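Local coordinates for protein putative aminooxidase (Propionibacterium acnes, PDB 2BA9) that probably isomerises polyunsaturated fatty acids such as linoleic acid into conjugated linoleic acid, using a bound flavin-adenine dinucleotide, at residues A[162-168]-A[297-302]; A[180-184]-A[404-410]. All blocks are in the same frame, centred on the assembly; numbering follows the deposited sequence.

Contact 1 (A[162-168]-A[297-302]); sequences INPFTAF and YVPDNM. With 12P (dodecaethylene glycol), chain E.
M302 is extended beyond CG (chi2 172°, chi3 -157°), and this straight thioether carries its methyl in between N163 and A167. M302 CE lies 3.5 Å from A167 CB and from N163 OD1, the amide chain crossing the thioether at about a right angle. In T166, CG2 is the branch anti to the backbone N, which sets it 3.6 Å from M302 O and 3.9 Å from M302 CB; OG1 turns instead to the carbonyl of G171. I162 CD1 reaches M302 CB at 4.2 Å. Segment 162-168, which leads into helix 166-170, meets the end of strand 295-297 and the loop after it through van der Waals contacts of side chains and carbonyls, without a hydrogen bond. Strands 295-297 and 310-315 are antiparallel neighbours in the mixed sheet, where T166 packs on M311 and A167 on V312. Y297 lies beside N163 and F168: Y297 CE1, at the ring edge, is 3.3 Å from N163 O, and Y297 OH is 3.2 Å from F168 CE1, near the plane of that ring. A dodecaethylene glycol, probably from the crystallisation liquor, accepts from N163 ND2 (at O19, 159° at the hydrogen) and Y297 OH (at O10); its C3 sits over one face of F168, an FAD-pocket residue.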
loop_
_atom_site.group_PDB
_atom_site.type_symbol
_atom_site.label_atom_id
_atom_site.label_comp_id
_atom_site.label_asym_id
_atom_site.label_seq_id
_atom_site.Cartn_x
_atom_site.Cartn_y
_atom_site.Cartn_z
ATOM N N ILE A 162 7.608 -13.776 0.059
ATOM C CA ILE A 162 6.195 -13.899 0.368
ATOM C C ILE A 162 5.798 -13.249 1.696
ATOM O O ILE A 162 4.709 -12.707 1.813
ATOM C CB ILE A 162 5.737 -15.361 0.341
ATOM C CG1 ILE A 162 4.202 -15.438 0.233
ATOM C CG2 ILE A 162 6.273 -16.131 1.548
ATOM C CD1 ILE A 162 3.689 -16.842 0.023
ATOM N N ASN A 163 6.683 -13.298 2.683
ATOM C CA ASN A 163 6.338 -12.871 4.035
ATOM C C ASN A 163 6.038 -11.360 4.157
ATOM O O ASN A 163 5.046 -10.977 4.777
ATOM C CB ASN A 163 7.428 -13.325 5.008
ATOM C CG ASN A 163 7.635 -14.825 4.986
ATOM O OD1 ASN A 163 6.676 -15.589 5.099
ATOM N ND2 ASN A 163 8.890 -15.263 4.836
ATOM N N PRO A 164 6.876 -10.490 3.554
ATOM C CA PRO A 164 6.516 -9.069 3.484
ATOM C C PRO A 164 5.568 -8.707 2.343
ATOM O O PRO A 164 5.345 -7.517 2.088
ATOM C CB PRO A 164 7.865 -8.382 3.244
ATOM C CG PRO A 164 8.885 -9.429 3.241
ATOM C CD PRO A 164 8.192 -10.709 2.954
ATOM N N PHE A 165 5.037 -9.704 1.636
ATOM C CA PHE A 165 4.152 -9.408 0.523
ATOM C C PHE A 165 2.724 -9.861 0.776
ATOM O O PHE A 165 1.848 -9.023 1.012
ATOM C CB PHE A 165 4.682 -9.963 -0.802
ATOM C CG PHE A 165 3.964 -9.401 -1.993
ATOM C CD1 PHE A 165 4.326 -8.154 -2.505
ATOM C CD2 PHE A 165 2.881 -10.074 -2.556
ATOM C CE1 PHE A 165 3.647 -7.603 -3.582
ATOM C CE2 PHE A 165 2.204 -9.534 -3.641
ATOM C CZ PHE A 165 2.592 -8.302 -4.166
ATOM N N THR A 166 2.504 -11.174 0.751
ATOM C CA THR A 166 1.169 -11.740 0.909
ATOM C C THR A 166 0.577 -11.459 2.298
ATOM O O THR A 166 -0.582 -11.063 2.415
ATOM C CB THR A 166 1.176 -13.250 0.616
ATOM O OG1 THR A 166 1.603 -13.463 -0.739
ATOM C CG2 THR A 166 -0.207 -13.864 0.818
ATOM N N ALA A 167 1.377 -11.664 3.334
ATOM C CA ALA A 167 0.990 -11.359 4.719
ATOM C C ALA A 167 0.633 -9.881 4.918
ATOM O O ALA A 167 -0.261 -9.552 5.712
ATOM C CB ALA A 167 2.117 -11.762 5.674
ATOM N N PHE A 168 1.340 -9.006 4.196
ATOM C CA PHE A 168 1.087 -7.546 4.198
ATOM C C PHE A 168 -0.092 -7.189 3.291
ATOM O O PHE A 168 -0.345 -6.015 3.022
ATOM C CB PHE A 168 2.328 -6.748 3.751
ATOM C CG PHE A 168 3.391 -6.589 4.816
ATOM C CD1 PHE A 168 3.929 -7.691 5.450
ATOM C CD2 PHE A 168 3.882 -5.331 5.135
ATOM C CE1 PHE A 168 4.917 -7.550 6.417
ATOM C CE2 PHE A 168 4.885 -5.173 6.080
ATOM C CZ PHE A 168 5.411 -6.295 6.725
ATOM N N TYR A 297 4.667 -14.549 12.113
ATOM C CA TYR A 297 4.232 -14.790 10.734
ATOM C C TYR A 297 3.802 -16.243 10.560
ATOM O O TYR A 297 4.273 -17.146 11.271
ATOM C CB TYR A 297 5.354 -14.499 9.733
ATOM C CG TYR A 297 5.617 -13.022 9.487
ATOM C CD1 TYR A 297 5.325 -12.424 8.267
ATOM C CD2 TYR A 297 6.161 -12.229 10.487
ATOM C CE1 TYR A 297 5.588 -11.059 8.058
ATOM C CE2 TYR A 297 6.413 -10.891 10.294
ATOM C CZ TYR A 297 6.119 -10.304 9.082
ATOM O OH TYR A 297 6.379 -8.954 8.923
ATOM N N VAL A 298 2.907 -16.460 9.600
ATOM C CA VAL A 298 2.332 -17.782 9.371
ATOM C C VAL A 298 2.289 -18.081 7.880
ATOM O O VAL A 298 1.234 -17.925 7.224
ATOM C CB VAL A 298 0.938 -17.934 10.021
ATOM C CG1 VAL A 298 0.532 -19.413 10.117
ATOM C CG2 VAL A 298 0.924 -17.330 11.400
ATOM N N PRO A 299 3.449 -18.487 7.322
ATOM C CA PRO A 299 3.516 -18.860 5.909
ATOM C C PRO A 299 2.456 -19.872 5.520
ATOM O O PRO A 299 1.853 -19.745 4.471
ATOM C CB PRO A 299 4.919 -19.455 5.774
ATOM C CG PRO A 299 5.705 -18.773 6.850
ATOM C CD PRO A 299 4.772 -18.573 7.979
ATOM N N ASP A 300 2.216 -20.860 6.374
ATOM C CA ASP A 300 1.143 -21.829 6.137
ATOM C C ASP A 300 -0.169 -21.164 5.727
ATOM O O ASP A 300 -0.878 -21.684 4.857
ATOM C CB ASP A 300 0.893 -22.705 7.382
ATOM C CG ASP A 300 1.923 -23.804 7.542
ATOM O OD1 ASP A 300 2.715 -24.067 6.599
ATOM O OD2 ASP A 300 1.943 -24.418 8.620
ATOM N N ASN A 301 -0.483 -20.031 6.377
ATOM C CA ASN A 301 -1.773 -19.329 6.214
ATOM C C ASN A 301 -1.764 -18.273 5.098
ATOM O O ASN A 301 -2.776 -17.612 4.875
ATOM C CB ASN A 301 -2.232 -18.698 7.541
ATOM C CG ASN A 301 -2.807 -19.721 8.525
ATOM O OD1 ASN A 301 -3.014 -20.887 8.187
ATOM N ND2 ASN A 301 -3.108 -19.268 9.741
ATOM N N MET A 302 -0.637 -18.179 4.385
ATOM C CA MET A 302 -0.483 -17.318 3.201
ATOM C C MET A 302 -0.747 -18.053 1.872
ATOM O O MET A 302 -0.695 -17.448 0.801
ATOM C CB MET A 302 0.933 -16.749 3.170
ATOM C CG MET A 302 1.281 -15.877 4.341
ATOM S SD MET A 302 3.032 -15.455 4.319
ATOM C CE MET A 302 3.336 -15.071 6.065
HETATM O O37 12P E . 20.893 -12.190 3.593
HETATM C C36 12P E . 19.505 -12.405 3.306
HETATM C C35 12P E . 18.758 -12.839 4.559
HETATM O O34 12P E . 19.289 -14.088 5.005
HETATM C C33 12P E . 18.569 -14.637 6.111
HETATM C C32 12P E . 18.979 -16.098 6.355
HETATM O O31 12P E . 18.999 -16.838 5.127
HETATM C C30 12P E . 19.074 -18.258 5.298
HETATM C C29 12P E . 18.132 -18.980 4.328
HETATM O O28 12P E . 16.776 -18.906 4.776
HETATM C C27 12P E . 15.802 -19.250 3.784
HETATM C C26 12P E . 14.433 -19.318 4.468
HETATM O O25 12P E . 13.446 -18.429 3.918
HETATM C C24 12P E . 13.401 -17.137 4.529
HETATM C C23 12P E . 12.715 -17.125 5.896
HETATM O O22 12P E . 11.810 -16.024 6.019
HETATM C C21 12P E . 12.358 -14.742 6.356
HETATM C C20 12P E . 12.193 -13.765 5.185
HETATM O O19 12P E . 11.089 -12.870 5.321
HETATM C C18 12P E . 11.330 -11.765 6.193
HETATM C C17 12P E . 10.148 -11.563 7.136
HETATM O O16 12P E . 9.948 -10.159 7.281
HETATM C C15 12P E . 9.283 -9.694 8.450
HETATM C C14 12P E . 10.136 -8.678 9.196
HETATM O O13 12P E . 9.337 -7.711 9.906
HETATM C C12 12P E . 8.798 -8.215 11.131
HETATM C C11 12P E . 7.796 -7.260 11.764
HETATM O O10 12P E . 6.449 -7.757 11.732
HETATM C C9 12P E . 5.529 -6.812 11.164
HETATM C C8 12P E . 4.067 -7.231 11.236
HETATM O O7 12P E . 3.337 -6.721 10.095
HETATM C C6 12P E . 1.921 -6.902 10.146
HETATM C C5 12P E . 1.356 -6.810 8.742
HETATM O O4 12P E . 1.160 -5.438 8.371
HETATM C C3 12P E . 2.404 -4.731 8.256
HETATM C C2 12P E . 2.196 -3.326 7.715
HETATM O O1 12P E . 3.251 -2.399 8.035
#

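Contact 2 (A[180-184]-A[404-410]); sequences YVLKY and SFGNFDE. With NA (sodium ion), chain B; FAD (flavin-adenine dinucleotide), chain D.
F405 and Y184 lose the most surface here. Y184 CB stands over the F405 face, offset toward the rim, 3.6 Å from the centroid of the F405 ring and 25° off its normal, a CH-pi contact. The two rings are near parallel (27° between planes) but slid apart, the Y184 and F405 centroids being 5.2 Å from each other; they overlap little yet still meet at their rims, Y184 CD2 to F405 CZ 3.4 Å. F405 has CG anti to its own N (chi1 180°), which extends the phenyl group toward helix 178-184; F405 CD1 reaches Y180 CB at 3.9 Å. Beyond F405, the amide of N407 approaches Y184, N407 ND2 lying 3.6 Å from Y184 CD1, its plane almost perpendicular to the phenol ring, whose hydroxyl has P164 as partner.

The other link is made through a metal: sodium coordinates K183 O (2.5 Å) and E410 OE2 (2.3 Å), and three waters complete the five ligands; one also donates to Y184 O and another to E410 OE1, which N131 holds as well. K183 NZ leads away and donates to the carbonyls of Y128 and A130. N407 OD1 accepts from E410 N, 2.8 Å, as N-cap of helix 408-423. One residue into that helix, F408 N donates to O2 of the flavin: a helix N-terminus set against the pyrimidine end of the isoalloxazine, as in other flavoproteins of the amine oxidase family.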
loop_
_atom_site.group_PDB
_atom_site.type_symbol
_atom_site.label_atom_id
_atom_site.label_comp_id
_atom_site.label_asym_id
_atom_site.label_seq_id
_atom_site.Cartn_x
_atom_site.Cartn_y
_atom_site.Cartn_z
ATOM N N TYR A 180 4.571 -5.469 -9.815
ATOM C CA TYR A 180 4.176 -4.910 -8.530
ATOM C C TYR A 180 5.136 -5.382 -7.442
ATOM O O TYR A 180 5.634 -4.576 -6.660
ATOM C CB TYR A 180 2.732 -5.296 -8.190
ATOM C CG TYR A 180 1.720 -4.738 -9.157
ATOM C CD1 TYR A 180 1.489 -3.365 -9.240
ATOM C CD2 TYR A 180 0.991 -5.579 -9.988
ATOM C CE1 TYR A 180 0.562 -2.841 -10.128
ATOM C CE2 TYR A 180 0.049 -5.070 -10.878
ATOM C CZ TYR A 180 -0.161 -3.698 -10.953
ATOM O OH TYR A 180 -1.105 -3.198 -11.848
ATOM N N VAL A 181 5.427 -6.679 -7.426
ATOM C CA VAL A 181 6.202 -7.280 -6.333
ATOM C C VAL A 181 7.572 -6.624 -6.250
ATOM O O VAL A 181 7.995 -6.200 -5.168
ATOM C CB VAL A 181 6.388 -8.812 -6.513
ATOM C CG1 VAL A 181 7.274 -9.405 -5.365
ATOM C CG2 VAL A 181 5.000 -9.525 -6.625
ATOM N N LEU A 182 8.226 -6.529 -7.413
ATOM C CA LEU A 182 9.624 -6.138 -7.508
ATOM C C LEU A 182 9.861 -4.613 -7.479
ATOM O O LEU A 182 10.993 -4.164 -7.254
ATOM C CB LEU A 182 10.260 -6.809 -8.729
ATOM C CG LEU A 182 10.378 -8.338 -8.556
ATOM C CD1 LEU A 182 10.636 -9.060 -9.875
ATOM C CD2 LEU A 182 11.478 -8.665 -7.531
ATOM N N LYS A 183 8.797 -3.833 -7.675
ATOM C CA LYS A 183 8.827 -2.379 -7.456
ATOM C C LYS A 183 8.745 -2.028 -5.967
ATOM O O LYS A 183 9.339 -1.041 -5.534
ATOM C CB LYS A 183 7.720 -1.664 -8.258
ATOM C CG LYS A 183 8.046 -1.578 -9.749
ATOM C CD LYS A 183 6.982 -0.865 -10.579
ATOM C CE LYS A 183 7.278 -1.012 -12.060
ATOM N NZ LYS A 183 8.633 -0.482 -12.459
ATOM N N TYR A 184 8.014 -2.828 -5.195
ATOM C CA TYR A 184 8.027 -2.764 -3.729
ATOM C C TYR A 184 9.240 -3.509 -3.173
ATOM O O TYR A 184 10.200 -2.891 -2.669
ATOM C CB TYR A 184 6.704 -3.327 -3.178
ATOM C CG TYR A 184 6.690 -3.793 -1.730
ATOM C CD1 TYR A 184 7.475 -3.175 -0.755
ATOM C CD2 TYR A 184 5.859 -4.839 -1.335
ATOM C CE1 TYR A 184 7.462 -3.613 0.541
ATOM C CE2 TYR A 184 5.823 -5.272 -0.028
ATOM C CZ TYR A 184 6.622 -4.655 0.912
ATOM O OH TYR A 184 6.611 -5.069 2.223
ATOM N N SER A 404 1.246 3.238 -9.177
ATOM C CA SER A 404 2.555 2.916 -8.628
ATOM C C SER A 404 2.458 1.576 -7.898
ATOM O O SER A 404 2.544 0.517 -8.515
ATOM C CB SER A 404 3.046 4.044 -7.699
ATOM O OG SER A 404 2.117 4.327 -6.646
ATOM N N PHE A 405 2.262 1.628 -6.587
ATOM C CA PHE A 405 2.101 0.425 -5.792
ATOM C C PHE A 405 1.442 0.823 -4.492
ATOM O O PHE A 405 1.532 1.984 -4.085
ATOM C CB PHE A 405 3.458 -0.231 -5.534
ATOM C CG PHE A 405 3.371 -1.466 -4.716
ATOM C CD1 PHE A 405 2.936 -2.656 -5.286
ATOM C CD2 PHE A 405 3.691 -1.442 -3.364
ATOM C CE1 PHE A 405 2.835 -3.810 -4.519
ATOM C CE2 PHE A 405 3.582 -2.588 -2.590
ATOM C CZ PHE A 405 3.168 -3.776 -3.171
ATOM N N GLY A 406 0.777 -0.136 -3.852
ATOM C CA GLY A 406 0.104 0.089 -2.588
ATOM C C GLY A 406 1.022 0.233 -1.381
ATOM O O GLY A 406 0.800 -0.433 -0.378
ATOM N N ASN A 407 2.044 1.091 -1.462
ATOM C CA ASN A 407 2.817 1.496 -0.263
ATOM C C ASN A 407 3.060 2.997 -0.234
ATOM O O ASN A 407 2.904 3.670 -1.258
ATOM C CB ASN A 407 4.061 0.601 -0.011
ATOM C CG ASN A 407 5.407 1.137 -0.581
ATOM O OD1 ASN A 407 5.660 2.336 -0.726
ATOM N ND2 ASN A 407 6.311 0.191 -0.828
ATOM N N PHE A 408 3.356 3.532 0.953
ATOM C CA PHE A 408 3.297 4.987 1.130
ATOM C C PHE A 408 4.534 5.717 0.592
ATOM O O PHE A 408 4.453 6.892 0.237
ATOM C CB PHE A 408 2.893 5.418 2.559
ATOM C CG PHE A 408 3.826 4.965 3.667
ATOM C CD1 PHE A 408 5.002 5.659 3.948
ATOM C CD2 PHE A 408 3.462 3.919 4.503
ATOM C CE1 PHE A 408 5.828 5.271 5.000
ATOM C CE2 PHE A 408 4.295 3.521 5.550
ATOM C CZ PHE A 408 5.484 4.199 5.784
ATOM N N ASP A 409 5.663 5.037 0.467
ATOM C CA ASP A 409 6.787 5.666 -0.218
ATOM C C ASP A 409 6.546 5.698 -1.721
ATOM O O ASP A 409 6.852 6.685 -2.381
ATOM C CB ASP A 409 8.104 4.956 0.079
ATOM C CG ASP A 409 9.287 5.674 -0.536
ATOM O OD1 ASP A 409 9.667 6.764 -0.027
ATOM O OD2 ASP A 409 9.820 5.151 -1.539
ATOM N N GLU A 410 5.972 4.625 -2.253
ATOM C CA GLU A 410 5.782 4.506 -3.696
ATOM C C GLU A 410 4.817 5.558 -4.199
ATOM O O GLU A 410 5.086 6.199 -5.225
ATOM C CB GLU A 410 5.313 3.104 -4.096
ATOM C CG GLU A 410 6.385 2.015 -3.951
ATOM C CD GLU A 410 7.572 2.174 -4.914
ATOM O OE1 GLU A 410 7.361 2.459 -6.108
ATOM O OE2 GLU A 410 8.733 1.989 -4.475
HETATM NA NA NA B . 10.714 1.036 -5.246
HETATM P PA FAD D . -4.896 6.029 0.924
HETATM O O1A FAD D . -3.862 5.850 1.997
HETATM O O2A FAD D . -5.980 4.974 0.840
HETATM O O5B FAD D . -5.643 7.425 1.165
HETATM C C5B FAD D . -6.619 7.809 0.226
HETATM C C4B FAD D . -7.379 9.017 0.732
HETATM O O4B FAD D . -8.324 9.404 -0.245
HETATM C C3B FAD D . -8.118 8.722 2.039
HETATM O O3B FAD D . -7.778 9.684 3.012
HETATM C C2B FAD D . -9.575 8.758 1.639
HETATM O O2B FAD D . -10.442 9.108 2.718
HETATM C C1B FAD D . -9.534 9.692 0.417
HETATM N N9A FAD D . -10.714 9.470 -0.438
HETATM C C8A FAD D . -11.153 8.275 -0.970
HETATM N N7A FAD D . -12.294 8.504 -1.678
HETATM C C5A FAD D . -12.586 9.832 -1.603
HETATM C C6A FAD D . -13.635 10.622 -2.117
HETATM N N6A FAD D . -14.383 10.140 -3.162
HETATM N N1A FAD D . -13.623 11.991 -1.874
HETATM C C2A FAD D . -12.639 12.575 -1.088
HETATM N N3A FAD D . -11.615 11.785 -0.583
HETATM C C4A FAD D . -11.596 10.443 -0.815
HETATM N N1 FAD D . 2.682 0.978 3.318
HETATM C C2 FAD D . 4.055 0.923 3.448
HETATM O O2 FAD D . 4.763 1.695 2.803
HETATM N N3 FAD D . 4.628 -0.020 4.279
HETATM C C4 FAD D . 3.833 -0.884 5.002
HETATM O O4 FAD D . 4.380 -1.707 5.753
HETATM C C4X FAD D . 2.441 -0.821 4.883
HETATM N N5 FAD D . 1.611 -1.687 5.575
HETATM C C5X FAD D . 0.239 -1.525 5.589
HETATM C C6 FAD D . -0.560 -2.321 6.407
HETATM C C7 FAD D . -1.938 -2.120 6.439
HETATM C C7M FAD D . -2.767 -2.986 7.345
HETATM C C8 FAD D . -2.515 -1.133 5.644
HETATM C C8M FAD D . -3.992 -0.880 5.640
HETATM C C9 FAD D . -1.708 -0.347 4.826
HETATM C C9A FAD D . -0.326 -0.537 4.779
HETATM N N10 FAD D . 0.506 0.231 3.944
HETATM C C10 FAD D . 1.875 0.137 4.046
HETATM C "C1'" FAD D . -0.035 0.892 2.721
HETATM C "C2'" FAD D . -0.137 2.404 2.888
HETATM O "O2'" FAD D . -0.766 2.765 4.113
HETATM C "C3'" FAD D . -0.908 2.942 1.693
HETATM O "O3'" FAD D . -0.328 2.436 0.489
HETATM C "C4'" FAD D . -0.925 4.462 1.696
HETATM O "O4'" FAD D . -1.739 4.967 2.749
HETATM C "C5'" FAD D . -1.406 4.941 0.334
HETATM O "O5'" FAD D . -1.727 6.302 0.388
HETATM P P FAD D . -2.760 6.934 -0.690
HETATM O O1P FAD D . -2.999 8.403 -0.394
HETATM O O2P FAD D . -2.193 6.710 -2.049
HETATM O O3P FAD D . -4.151 6.157 -0.493
HETATM O O HOH W 1 11.055 -0.266 -3.332
HETATM O O HOH W 2 9.758 1.768 -7.335
HETATM O O HOH W 3 12.221 -0.117 -6.202
#

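How the contacts relate
The two contacts lie about 17 Å apart between centres and alternate along the chain, their first segments belonging to the successive helices 166-170 and 178-184. They also touch: the P164 carbonyl receives the Y184 hydroxyl, probably as a hydrogen bond, and F165 packs on V181, Y184 and F405. Contact 2 is fully buried, its centre about 7 Å from that of the chain; contact 1, whose centre is about 15 Å from it, is only partly so. Their chemistry differs accordingly. Contact 1 relies on a thioether, methyl groups and ring edges, with a polyether beside it, whereas contact 2 combines an aromatic face with a metal bridge and a capped helix. Both border the FAD, through F168 in one and residues 406-408 in the other.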